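Local coordinates for hydrazine synthase alpha subunit (Candidatus Kuenenia stuttgartiensis, PDB 5C2V), which catalyses, as part of the hydrazine synthase complex, the condensation of hydroxylamine with ammonia to form hydrazine, and carries two c-type hemes, at residues G285-K290 / V299-P304; G311-V316 / G335-P340; T399-K404 / L548-G553; G403-V408 / D417-E422. All coordinates share one frame; numbering follows the deposited sequence.

In the fold
The four contacts form two pairs on opposite sides of the chain's centre. Contacts 1 and 2, with centres 6 Å apart, lie in the six-bladed propeller: contact 1 joins two strands of one blade, contact 2 ties that blade to the next, and Gln288 OE1 of the first bonds Ser339 of the second. Contacts 3 and 4 have centres 9 Å apart and share Gly403 and Lys404; Thr401 OG1 probably hydrogen-bonds Phe406 O (2.8 Å) between them. Between contacts 1 and 3 the centres are 30 Å apart. The side chains of Arg286 in contact 1 and His552 in contact 3 each come to about 12 Å from a bound heme c, and Arg286 lies about 12 Å from the zinc ion.

Contact 1. Residues G285-K290 / V299-P304; sequences GRSQAK and VYVESP
Arg286 and Tyr300 run side by side and point the same way, a diagonal pair across the antiparallel strands of a hairpin. Tyr300 CG stands between its backbone N and carbonyl carbon (chi1 61°), and the methylenes CB, CG and CD of Arg286 pass along the CD2–CE2 side of the ring, CG coming to 3.8 Å from Tyr300 CE2. Guanidinium and ring planes are 56° apart, and Tyr300 OH sits at the guanidinium edge, where it takes a weak hydrogen bond from Arg286 NH1 (3.4 Å). Glu302, opposite Arg286 in a non-hydrogen-bonded pair, lies alongside it too; its OE1 makes a long salt bridge of 3.7 Å to Arg286 NH1, with the two flat groups turned 77° against each other. Backbone bonds flank this group at Gly285–Ser303 and Ser287–Val301. A beta bulge between Ser287 and Lys290 shifts the register by one, and pairing resumes with a straight bond from Lys290 N to Val299 O (2.9 Å). Outside the hairpin Arg286 NH2 donates to Ile280 O, while Glu302 bonds Tyr326 OH and forms a salt bridge to Lys328. With firmer partners there, the buried charges probably offset more than fix each other.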
loop_
_atom_site.group_PDB
_atom_site.type_symbol
_atom_site.label_atom_id
_atom_site.label_comp_id
_atom_site.label_asym_id
_atom_site.label_seq_id
_atom_site.Cartn_x
_atom_site.Cartn_y
_atom_site.Cartn_z
ATOM N N GLY D 285 15.381 -0.055 -1.069
ATOM C CA GLY D 285 16.505 0.694 -0.539
ATOM C C GLY D 285 17.021 1.673 -1.574
ATOM O O GLY D 285 17.055 1.364 -2.759
ATOM N N ARG D 286 17.404 2.867 -1.138
ATOM C CA ARG D 286 17.999 3.836 -2.051
ATOM C C ARG D 286 19.385 4.221 -1.555
ATOM O O ARG D 286 19.518 4.871 -0.519
ATOM C CB ARG D 286 17.105 5.071 -2.184
ATOM C CG ARG D 286 15.634 4.742 -2.406
ATOM C CD ARG D 286 14.785 5.999 -2.513
ATOM N NE ARG D 286 13.385 5.733 -2.191
ATOM C CZ ARG D 286 12.448 5.458 -3.092
ATOM N NH1 ARG D 286 12.755 5.415 -4.381
ATOM N NH2 ARG D 286 11.201 5.230 -2.703
ATOM N N SER D 287 20.421 3.824 -2.289
ATOM C CA SER D 287 21.785 4.065 -1.820
ATOM C C SER D 287 22.738 4.465 -2.939
ATOM O O SER D 287 22.411 4.339 -4.116
ATOM C CB SER D 287 22.326 2.825 -1.106
ATOM O OG SER D 287 22.523 1.756 -2.015
ATOM N N GLN D 288 23.914 4.955 -2.549
ATOM C CA GLN D 288 24.984 5.298 -3.486
ATOM C C GLN D 288 24.521 6.321 -4.518
ATOM O O GLN D 288 24.795 6.188 -5.710
ATOM C CB GLN D 288 25.505 4.033 -4.174
ATOM C CG GLN D 288 26.016 2.979 -3.200
ATOM C CD GLN D 288 26.137 1.603 -3.826
ATOM O OE1 GLN D 288 26.112 1.459 -5.046
ATOM N NE2 GLN D 288 26.267 0.581 -2.987
ATOM N N ALA D 289 23.821 7.346 -4.043
ATOM C CA ALA D 289 23.252 8.367 -4.916
ATOM C C ALA D 289 24.299 9.372 -5.383
ATOM O O ALA D 289 25.060 9.916 -4.581
ATOM C CB ALA D 289 22.114 9.087 -4.207
ATOM N N LYS D 290 24.333 9.608 -6.691
ATOM C CA LYS D 290 25.200 10.621 -7.279
ATOM C C LYS D 290 24.417 11.420 -8.317
ATOM O O LYS D 290 23.326 11.018 -8.720
ATOM C CB LYS D 290 26.441 9.982 -7.907
ATOM C CG LYS D 290 27.308 9.219 -6.915
ATOM C CD LYS D 290 28.599 8.735 -7.549
ATOM C CE LYS D 290 29.347 7.794 -6.617
ATOM N NZ LYS D 290 29.642 8.426 -5.302
ATOM N N VAL D 299 21.121 9.935 -9.773
ATOM C CA VAL D 299 21.144 8.533 -10.159
ATOM C C VAL D 299 21.539 7.703 -8.954
ATOM O O VAL D 299 22.585 7.934 -8.348
ATOM C CB VAL D 299 22.122 8.270 -11.320
ATOM C CG1 VAL D 299 22.244 6.777 -11.586
ATOM C CG2 VAL D 299 21.674 9.007 -12.571
ATOM N N TYR D 300 20.699 6.740 -8.599
ATOM C CA TYR D 300 20.918 5.980 -7.381
ATOM C C TYR D 300 20.617 4.500 -7.552
ATOM O O TYR D 300 19.920 4.087 -8.483
ATOM C CB TYR D 300 20.073 6.557 -6.242
ATOM C CG TYR D 300 18.576 6.516 -6.480
ATOM C CD1 TYR D 300 17.957 7.448 -7.305
ATOM C CD2 TYR D 300 17.781 5.562 -5.860
ATOM C CE1 TYR D 300 16.591 7.421 -7.516
ATOM C CE2 TYR D 300 16.414 5.526 -6.065
ATOM C CZ TYR D 300 15.824 6.458 -6.893
ATOM O OH TYR D 300 14.465 6.427 -7.102
ATOM N N VAL D 301 21.157 3.710 -6.632
ATOM C CA VAL D 301 20.907 2.282 -6.599
ATOM C C VAL D 301 19.611 2.014 -5.856
ATOM O O VAL D 301 19.475 2.346 -4.670
ATOM C CB VAL D 301 22.057 1.514 -5.919
ATOM C CG1 VAL D 301 21.646 0.074 -5.643
ATOM C CG2 VAL D 301 23.310 1.567 -6.776
ATOM N N GLU D 302 18.660 1.424 -6.572
ATOM C CA GLU D 302 17.393 1.026 -5.986
ATOM C C GLU D 302 17.415 -0.478 -5.755
ATOM O O GLU D 302 17.328 -1.267 -6.698
ATOM C CB GLU D 302 16.232 1.425 -6.899
ATOM C CG GLU D 302 14.872 1.443 -6.227
ATOM C CD GLU D 302 13.763 1.832 -7.184
ATOM O OE1 GLU D 302 13.286 2.984 -7.113
ATOM O OE2 GLU D 302 13.370 0.982 -8.010
ATOM N N SER D 303 17.534 -0.862 -4.491
ATOM C CA SER D 303 17.620 -2.261 -4.108
ATOM C C SER D 303 16.247 -2.820 -3.774
ATOM O O SER D 303 15.447 -2.156 -3.109
ATOM C CB SER D 303 18.562 -2.432 -2.915
ATOM O OG SER D 303 18.069 -1.759 -1.772
ATOM N N PRO D 304 15.977 -4.052 -4.231
ATOM C CA PRO D 304 14.735 -4.782 -3.962
ATOM C C PRO D 304 14.446 -4.874 -2.471
ATOM O O PRO D 304 13.293 -4.787 -2.048
ATOM C CB PRO D 304 15.014 -6.167 -4.543
ATOM C CG PRO D 304 16.039 -5.941 -5.587
ATOM C CD PRO D 304 16.903 -4.835 -5.067
#

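Contact 2. Residues G311-V316 / G335-P340; sequences GQLAAV and GLYRSP
Gly311 O receives the shortest polar bond of the contact, from Tyr337 N at 2.7 Å. Gly311 N returns the bond to Tyr337 O (3.1 Å), so the two residues form a single antiparallel bridge, after which the chains diverge. A third bond comes from a side chain. Gln312 starts out pointing away, but its chain bends where CD stands at chi2 -59°, and NE2 donates to Gly335 O over 3.1 Å. This acceptor is met nearly along the C=O axis and lies 25° out of the amide plane. The other end of the amide, OE1, bonds Thr330 OG1, so both ends of the group are held. The amide and the Tyr337 ring cross with their planes 63° apart. Leu313 meets the tyrosine at about a right angle: its CG touches Tyr337 CB at 3.7 Å and its CD1 reaches the ring at CD2 (3.8 Å). The other methyl, CD2, extends to Pro340 CG at 4.1 Å, the two side chains sliding past each other in opposite directions. Tyr337 OH is tied to Asp333. Strand 312-317 is third in its propeller blade and strand 336-342 first in the next, so the contact spans the seam between blades. There Leu313 also packs on Val301 of its own sheet and Val350 of the adjoining one, Pro340 touches Val301 and Met348, and Tyr305 and Trp308 of the second copy of this protein pack on Gln312 and Leu336 respectively.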
loop_
_atom_site.group_PDB
_atom_site.type_symbol
_atom_site.label_atom_id
_atom_site.label_comp_id
_atom_site.label_asym_id
_atom_site.label_seq_id
_atom_site.Cartn_x
_atom_site.Cartn_y
_atom_site.Cartn_z
ATOM N N GLY D 311 21.315 -3.778 -6.592
ATOM C CA GLY D 311 19.968 -3.633 -7.112
ATOM C C GLY D 311 19.953 -3.085 -8.524
ATOM O O GLY D 311 20.892 -3.298 -9.291
ATOM N N GLN D 312 18.866 -2.408 -8.881
ATOM C CA GLN D 312 18.770 -1.749 -10.179
ATOM C C GLN D 312 19.191 -0.284 -10.088
ATOM O O GLN D 312 19.592 0.191 -9.024
ATOM C CB GLN D 312 17.347 -1.855 -10.729
ATOM C CG GLN D 312 16.856 -3.283 -10.893
ATOM C CD GLN D 312 17.728 -4.097 -11.830
ATOM O OE1 GLN D 312 18.336 -3.559 -12.756
ATOM N NE2 GLN D 312 17.796 -5.401 -11.592
ATOM N N LEU D 313 19.100 0.426 -11.207
ATOM C CA LEU D 313 19.454 1.841 -11.249
ATOM C C LEU D 313 18.233 2.712 -11.521
ATOM O O LEU D 313 17.527 2.515 -12.511
ATOM C CB LEU D 313 20.523 2.100 -12.315
ATOM C CG LEU D 313 21.914 1.506 -12.085
ATOM C CD1 LEU D 313 22.853 1.898 -13.215
ATOM C CD2 LEU D 313 22.473 1.950 -10.741
ATOM N N ALA D 314 17.990 3.677 -10.641
ATOM C CA ALA D 314 16.869 4.597 -10.812
ATOM C C ALA D 314 17.362 6.038 -10.858
ATOM O O ALA D 314 18.467 6.337 -10.403
ATOM C CB ALA D 314 15.855 4.414 -9.696
ATOM N N ALA D 315 16.547 6.931 -11.410
ATOM C CA ALA D 315 16.948 8.326 -11.537
ATOM C C ALA D 315 15.785 9.304 -11.387
ATOM O O ALA D 315 14.682 9.056 -11.877
ATOM C CB ALA D 315 17.642 8.548 -12.875
ATOM N N VAL D 316 16.047 10.417 -10.706
ATOM C CA VAL D 316 15.092 11.522 -10.622
ATOM C C VAL D 316 15.838 12.846 -10.748
ATOM O O VAL D 316 16.871 13.037 -10.113
ATOM C CB VAL D 316 14.283 11.506 -9.301
ATOM C CG1 VAL D 316 13.232 10.409 -9.324
ATOM C CG2 VAL D 316 15.205 11.346 -8.099
ATOM N N GLY D 335 20.290 -8.424 -14.670
ATOM C CA GLY D 335 21.542 -8.305 -13.942
ATOM C C GLY D 335 21.450 -7.385 -12.739
ATOM O O GLY D 335 20.454 -6.683 -12.560
ATOM N N LEU D 336 22.491 -7.388 -11.911
ATOM C CA LEU D 336 22.531 -6.541 -10.722
ATOM C C LEU D 336 23.540 -5.403 -10.865
ATOM O O LEU D 336 24.686 -5.615 -11.272
ATOM C CB LEU D 336 22.859 -7.374 -9.480
ATOM C CG LEU D 336 21.793 -8.374 -9.026
ATOM C CD1 LEU D 336 22.227 -9.079 -7.750
ATOM C CD2 LEU D 336 20.453 -7.681 -8.830
ATOM N N TYR D 337 23.101 -4.195 -10.520
ATOM C CA TYR D 337 23.931 -3.001 -10.631
ATOM C C TYR D 337 24.276 -2.420 -9.265
ATOM O O TYR D 337 23.498 -2.526 -8.316
ATOM C CB TYR D 337 23.226 -1.935 -11.475
ATOM C CG TYR D 337 23.100 -2.274 -12.942
ATOM C CD1 TYR D 337 22.128 -3.158 -13.392
ATOM C CD2 TYR D 337 23.946 -1.698 -13.881
ATOM C CE1 TYR D 337 22.007 -3.465 -14.734
ATOM C CE2 TYR D 337 23.833 -1.999 -15.225
ATOM C CZ TYR D 337 22.861 -2.882 -15.646
ATOM O OH TYR D 337 22.745 -3.186 -16.982
ATOM N N ARG D 338 25.450 -1.802 -9.174
ATOM C CA ARG D 338 25.873 -1.116 -7.961
ATOM C C ARG D 338 26.935 -0.063 -8.279
ATOM O O ARG D 338 27.601 -0.129 -9.317
ATOM C CB ARG D 338 26.411 -2.119 -6.934
ATOM C CG ARG D 338 27.735 -2.750 -7.328
ATOM C CD ARG D 338 28.088 -3.951 -6.466
ATOM N NE ARG D 338 28.282 -3.604 -5.063
ATOM C CZ ARG D 338 28.725 -4.455 -4.142
ATOM N NH1 ARG D 338 29.026 -5.701 -4.480
ATOM N NH2 ARG D 338 28.873 -4.059 -2.885
ATOM N N SER D 339 27.072 0.904 -7.376
ATOM C CA SER D 339 28.107 1.936 -7.448
ATOM C C SER D 339 28.210 2.656 -8.795
ATOM O O SER D 339 29.222 2.535 -9.485
ATOM C CB SER D 339 29.464 1.320 -7.102
ATOM O OG SER D 339 29.406 0.616 -5.873
ATOM N N PRO D 340 27.164 3.408 -9.175
ATOM C CA PRO D 340 27.238 4.182 -10.420
ATOM C C PRO D 340 28.097 5.435 -10.260
ATOM O O PRO D 340 28.070 6.052 -9.195
ATOM C CB PRO D 340 25.778 4.545 -10.686
ATOM C CG PRO D 340 25.177 4.640 -9.323
ATOM C CD PRO D 340 25.880 3.607 -8.477
#

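Contact 3. Residues T399-K404 / L548-G553; sequences TFTAGK and LRPYHG
Thr401 holds OG1 anti to its backbone N (chi1 174°), which leaves CG2 between the backbone N and the carbonyl carbon, where it meets His552. His552 carries CG anti to its carbonyl carbon (chi1 -81°), and the ring swings to the threonine, although CB leaves the backbone neither toward nor away from segment 399-404. CE1 lies 3.5 Å from both CB and CG2 of Thr401, the side chains crossing at about a right angle, and Thr401 N stands at the ring edge. CB of Phe400 also approaches, 3.8 Å from His552 CE1. The imidazole is fixed from its own segment: ND1 donates to Pro550 O (3.0 Å, 177°) within the ring plane, although the donor lies above the carbonyl plane, and Arg549 CB covers one face. A type II beta turn from Arg549 to His552, closed by His552 N to Arg549 O, shapes this middle-domain loop between strands 538-541 and 553-556. Facing it, Thr401 OG1 accepts from Gly403 N at 3.0 Å, an ST turn, and is also bonded to Phe406 O. OG1 lies over one face of the Arg549 guanidinium, whose NH2 comes to 3.8 Å from Gly403 CA. Salt bridges to Asp219 and Asp524, with a bond to Asp265 O, hold that charge. No hydrogen bond joins the two segments. The Phe400 ring leads away to an edge-to-face meeting with Phe132 of the gamma subunit.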
loop_
_atom_site.group_PDB
_atom_site.type_symbol
_atom_site.label_atom_id
_atom_site.label_comp_id
_atom_site.label_asym_id
_atom_site.label_seq_id
_atom_site.Cartn_x
_atom_site.Cartn_y
_atom_site.Cartn_z
ATOM N N THR D 399 28.831 28.369 8.238
ATOM C CA THR D 399 28.350 27.634 9.403
ATOM C C THR D 399 28.275 28.523 10.640
ATOM O O THR D 399 29.208 29.263 10.951
ATOM C CB THR D 399 29.240 26.417 9.714
ATOM O OG1 THR D 399 28.915 25.909 11.014
ATOM C CG2 THR D 399 30.712 26.804 9.683
ATOM N N PHE D 400 27.143 28.460 11.330
ATOM C CA PHE D 400 26.945 29.224 12.555
ATOM C C PHE D 400 27.212 28.401 13.815
ATOM O O PHE D 400 26.939 28.852 14.927
ATOM C CB PHE D 400 25.542 29.827 12.573
ATOM C CG PHE D 400 25.396 31.012 11.662
ATOM C CD1 PHE D 400 25.132 30.844 10.312
ATOM C CD2 PHE D 400 25.562 32.297 12.152
ATOM C CE1 PHE D 400 25.015 31.938 9.473
ATOM C CE2 PHE D 400 25.447 33.394 11.319
ATOM C CZ PHE D 400 25.173 33.214 9.978
ATOM N N THR D 401 27.712 27.181 13.640
ATOM C CA THR D 401 28.125 26.372 14.784
ATOM C C THR D 401 29.583 25.920 14.682
ATOM O O THR D 401 30.066 25.548 13.611
ATOM C CB THR D 401 27.229 25.127 14.961
ATOM O OG1 THR D 401 27.753 24.305 16.012
ATOM C CG2 THR D 401 27.162 24.314 13.674
ATOM N N ALA D 402 30.274 25.969 15.816
ATOM C CA ALA D 402 31.657 25.517 15.932
ATOM C C ALA D 402 31.705 24.044 16.336
ATOM O O ALA D 402 32.761 23.522 16.693
ATOM C CB ALA D 402 32.426 26.378 16.920
ATOM N N GLY D 403 30.547 23.390 16.295
ATOM C CA GLY D 403 30.410 22.022 16.761
ATOM C C GLY D 403 29.830 21.907 18.158
ATOM O O GLY D 403 29.088 22.788 18.596
ATOM N N LYS D 404 30.156 20.814 18.842
ATOM C CA LYS D 404 29.500 20.440 20.095
ATOM C C LYS D 404 29.492 21.569 21.123
ATOM O O LYS D 404 30.536 22.141 21.441
ATOM C CB LYS D 404 30.185 19.202 20.684
ATOM C CG LYS D 404 30.061 19.059 22.193
ATOM C CD LYS D 404 31.089 18.071 22.729
ATOM C CE LYS D 404 31.092 18.035 24.250
ATOM N NZ LYS D 404 32.171 17.157 24.783
ATOM N N LEU D 548 18.565 19.812 16.049
ATOM C CA LEU D 548 19.046 21.183 15.967
ATOM C C LEU D 548 20.506 21.261 16.385
ATOM O O LEU D 548 20.906 20.655 17.377
ATOM C CB LEU D 548 18.201 22.108 16.848
ATOM C CG LEU D 548 16.725 22.292 16.489
ATOM C CD1 LEU D 548 16.005 23.058 17.589
ATOM C CD2 LEU D 548 16.580 23.005 15.154
ATOM N N ARG D 549 21.305 21.993 15.620
ATOM C CA ARG D 549 22.662 22.302 16.045
ATOM C C ARG D 549 22.580 23.375 17.127
ATOM O O ARG D 549 21.569 24.072 17.223
ATOM C CB ARG D 549 23.521 22.764 14.862
ATOM C CG ARG D 549 23.710 21.720 13.764
ATOM C CD ARG D 549 23.973 20.326 14.328
ATOM N NE ARG D 549 25.083 20.296 15.279
ATOM C CZ ARG D 549 26.356 20.114 14.945
ATOM N NH1 ARG D 549 26.695 19.949 13.673
ATOM N NH2 ARG D 549 27.291 20.100 15.883
ATOM N N PRO D 550 23.624 23.493 17.967
ATOM C CA PRO D 550 23.638 24.510 19.026
ATOM C C PRO D 550 23.354 25.921 18.510
ATOM O O PRO D 550 23.881 26.304 17.464
ATOM C CB PRO D 550 25.059 24.411 19.579
ATOM C CG PRO D 550 25.436 22.992 19.356
ATOM C CD PRO D 550 24.793 22.598 18.053
ATOM N N TYR D 551 22.495 26.651 19.223
ATOM C CA TYR D 551 22.157 28.048 18.922
ATOM C C TYR D 551 21.364 28.203 17.619
ATOM O O TYR D 551 20.797 29.261 17.347
ATOM C CB TYR D 551 23.428 28.908 18.875
ATOM C CG TYR D 551 23.191 30.339 18.452
ATOM C CD1 TYR D 551 22.594 31.249 19.314
ATOM C CD2 TYR D 551 23.558 30.778 17.187
ATOM C CE1 TYR D 551 22.372 32.558 18.929
ATOM C CE2 TYR D 551 23.339 32.084 16.793
ATOM C CZ TYR D 551 22.747 32.970 17.668
ATOM O OH TYR D 551 22.529 34.272 17.280
ATOM N N HIS D 552 21.301 27.140 16.828
ATOM C CA HIS D 552 20.536 27.161 15.591
ATOM C C HIS D 552 19.045 27.201 15.869
ATOM O O HIS D 552 18.596 26.908 16.978
ATOM C CB HIS D 552 20.867 25.947 14.723
ATOM C CG HIS D 552 22.127 26.099 13.932
ATOM N ND1 HIS D 552 23.360 26.279 14.522
ATOM C CD2 HIS D 552 22.346 26.103 12.596
ATOM C CE1 HIS D 552 24.284 26.384 13.584
ATOM N NE2 HIS D 552 23.694 26.280 12.406
ATOM N N GLY D 553 18.281 27.571 14.852
ATOM C CA GLY D 553 16.839 27.531 14.951
ATOM C C GLY D 553 16.253 27.244 13.591
ATOM O O GLY D 553 16.850 27.583 12.569
#

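Contact 4. Residues G403-V408 / D417-E422; sequences GKNFGV and DQVKVE
A beta hairpin of strands 406-408 and 415-417 ends here, with Phe406 and Asp417 as an antiparallel non-hydrogen-bonded pair. Asp417 CB lies over one face of the Phe406 ring, offset toward the rim, in a CH-pi contact 3.9 Å from the centroid and 23° off the normal. Asp417 CG stands anti to its backbone N; the side chains cross at about a right angle, and carboxylate and ring planes are 83° apart. Just beyond the pair, Gln418 N gives an almost straight hydrogen bond to Asn405 O (2.9 Å, 174°). The amide of Asn405 crosses Val419 obliquely, its CG 3.5 Å from Val419 CG2. Within its own segment Asp417 OD1 faces the backbone N of Lys420, and OD2 forms a salt bridge of 3.5 Å with Lys420 NZ. Lys404 NZ stands 4.6 Å from Lys420 NZ; the aspartate charge probably eases the repulsion between the two lysines. His204 meets the Phe406 ring from outside the contact. A type II turn from Gly403 to Phe406, closed by Phe406 N to Gly403 O, leads back to strand 401-403. Three short antiparallel strands following one another in this way make a beta meander.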
loop_
_atom_site.group_PDB
_atom_site.type_symbol
_atom_site.label_atom_id
_atom_site.label_comp_id
_atom_site.label_asym_id
_atom_site.label_seq_id
_atom_site.Cartn_x
_atom_site.Cartn_y
_atom_site.Cartn_z
ATOM N N GLY D 403 30.547 23.390 16.295
ATOM C CA GLY D 403 30.410 22.022 16.761
ATOM C C GLY D 403 29.830 21.907 18.158
ATOM O O GLY D 403 29.088 22.788 18.596
ATOM N N LYS D 404 30.156 20.814 18.842
ATOM C CA LYS D 404 29.500 20.440 20.095
ATOM C C LYS D 404 29.492 21.569 21.123
ATOM O O LYS D 404 30.536 22.141 21.441
ATOM C CB LYS D 404 30.185 19.202 20.684
ATOM C CG LYS D 404 30.061 19.059 22.193
ATOM C CD LYS D 404 31.089 18.071 22.729
ATOM C CE LYS D 404 31.092 18.035 24.250
ATOM N NZ LYS D 404 32.171 17.157 24.783
ATOM N N ASN D 405 28.292 21.895 21.603
ATOM C CA ASN D 405 28.072 22.929 22.619
ATOM C C ASN D 405 28.409 24.342 22.139
ATOM O O ASN D 405 28.222 25.314 22.873
ATOM C CB ASN D 405 28.861 22.610 23.891
ATOM C CG ASN D 405 28.425 21.311 24.534
ATOM O OD1 ASN D 405 29.246 20.550 25.042
ATOM N ND2 ASN D 405 27.123 21.047 24.508
ATOM N N PHE D 406 28.905 24.453 20.912
ATOM C CA PHE D 406 29.412 25.717 20.396
ATOM C C PHE D 406 28.506 26.374 19.356
ATOM O O PHE D 406 28.278 25.824 18.279
ATOM C CB PHE D 406 30.796 25.505 19.791
ATOM C CG PHE D 406 31.923 25.914 20.690
ATOM C CD1 PHE D 406 32.441 27.196 20.632
ATOM C CD2 PHE D 406 32.470 25.016 21.590
ATOM C CE1 PHE D 406 33.482 27.576 21.455
ATOM C CE2 PHE D 406 33.510 25.388 22.416
ATOM C CZ PHE D 406 34.017 26.671 22.349
ATOM N N GLY D 407 27.998 27.557 19.686
ATOM C CA GLY D 407 27.245 28.357 18.736
ATOM C C GLY D 407 28.083 29.511 18.219
ATOM O O GLY D 407 29.178 29.753 18.717
ATOM N N VAL D 408 27.582 30.219 17.213
ATOM C CA VAL D 408 28.250 31.423 16.723
ATOM C C VAL D 408 27.241 32.558 16.592
ATOM O O VAL D 408 26.258 32.436 15.862
ATOM C CB VAL D 408 28.944 31.194 15.363
ATOM C CG1 VAL D 408 29.653 32.458 14.912
ATOM C CG2 VAL D 408 29.926 30.034 15.449
ATOM N N ASP D 417 30.758 28.857 23.835
ATOM C CA ASP D 417 30.410 27.571 24.425
ATOM C C ASP D 417 29.257 27.752 25.405
ATOM O O ASP D 417 29.394 28.442 26.416
ATOM C CB ASP D 417 31.623 26.956 25.129
ATOM C CG ASP D 417 31.364 25.540 25.610
ATOM O OD1 ASP D 417 30.666 25.373 26.632
ATOM O OD2 ASP D 417 31.866 24.593 24.971
ATOM N N GLN D 418 28.123 27.129 25.106
ATOM C CA GLN D 418 26.919 27.312 25.906
ATOM C C GLN D 418 27.010 26.624 27.265
ATOM O O GLN D 418 26.372 27.052 28.227
ATOM C CB GLN D 418 25.695 26.793 25.145
ATOM C CG GLN D 418 25.500 27.428 23.779
ATOM C CD GLN D 418 24.238 26.950 23.088
ATOM O OE1 GLN D 418 24.281 26.059 22.240
ATOM N NE2 GLN D 418 23.106 27.545 23.445
ATOM N N VAL D 419 27.809 25.565 27.345
ATOM C CA VAL D 419 27.876 24.754 28.555
ATOM C C VAL D 419 29.015 25.159 29.488
ATOM O O VAL D 419 28.778 25.627 30.601
ATOM C CB VAL D 419 28.029 23.260 28.214
ATOM C CG1 VAL D 419 28.079 22.427 29.485
ATOM C CG2 VAL D 419 26.887 22.806 27.321
ATOM N N LYS D 420 30.249 24.972 29.028
ATOM C CA LYS D 420 31.427 25.206 29.858
ATOM C C LYS D 420 31.571 26.670 30.269
ATOM O O LYS D 420 32.003 26.970 31.381
ATOM C CB LYS D 420 32.689 24.748 29.125
ATOM C CG LYS D 420 32.637 23.309 28.641
ATOM C CD LYS D 420 33.944 22.899 27.981
ATOM C CE LYS D 420 33.845 21.508 27.376
ATOM N NZ LYS D 420 32.841 21.453 26.277
ATOM N N VAL D 421 31.205 27.576 29.369
ATOM C CA VAL D 421 31.355 29.003 29.623
ATOM C C VAL D 421 30.088 29.626 30.208
ATOM O O VAL D 421 30.085 30.093 31.347
ATOM C CB VAL D 421 31.735 29.765 28.340
ATOM C CG1 VAL D 421 31.873 31.252 28.627
ATOM C CG2 VAL D 421 33.024 29.209 27.754
ATOM N N GLU D 422 29.016 29.629 29.422
ATOM C CA GLU D 422 27.785 30.316 29.803
ATOM C C GLU D 422 27.061 29.645 30.971
ATOM O O GLU D 422 26.290 30.292 31.679
ATOM C CB GLU D 422 26.851 30.421 28.599
ATOM C CG GLU D 422 27.494 31.087 27.393
ATOM C CD GLU D 422 26.478 31.567 26.380
ATOM O OE1 GLU D 422 25.266 31.455 26.654
ATOM O OE2 GLU D 422 26.891 32.061 25.311
#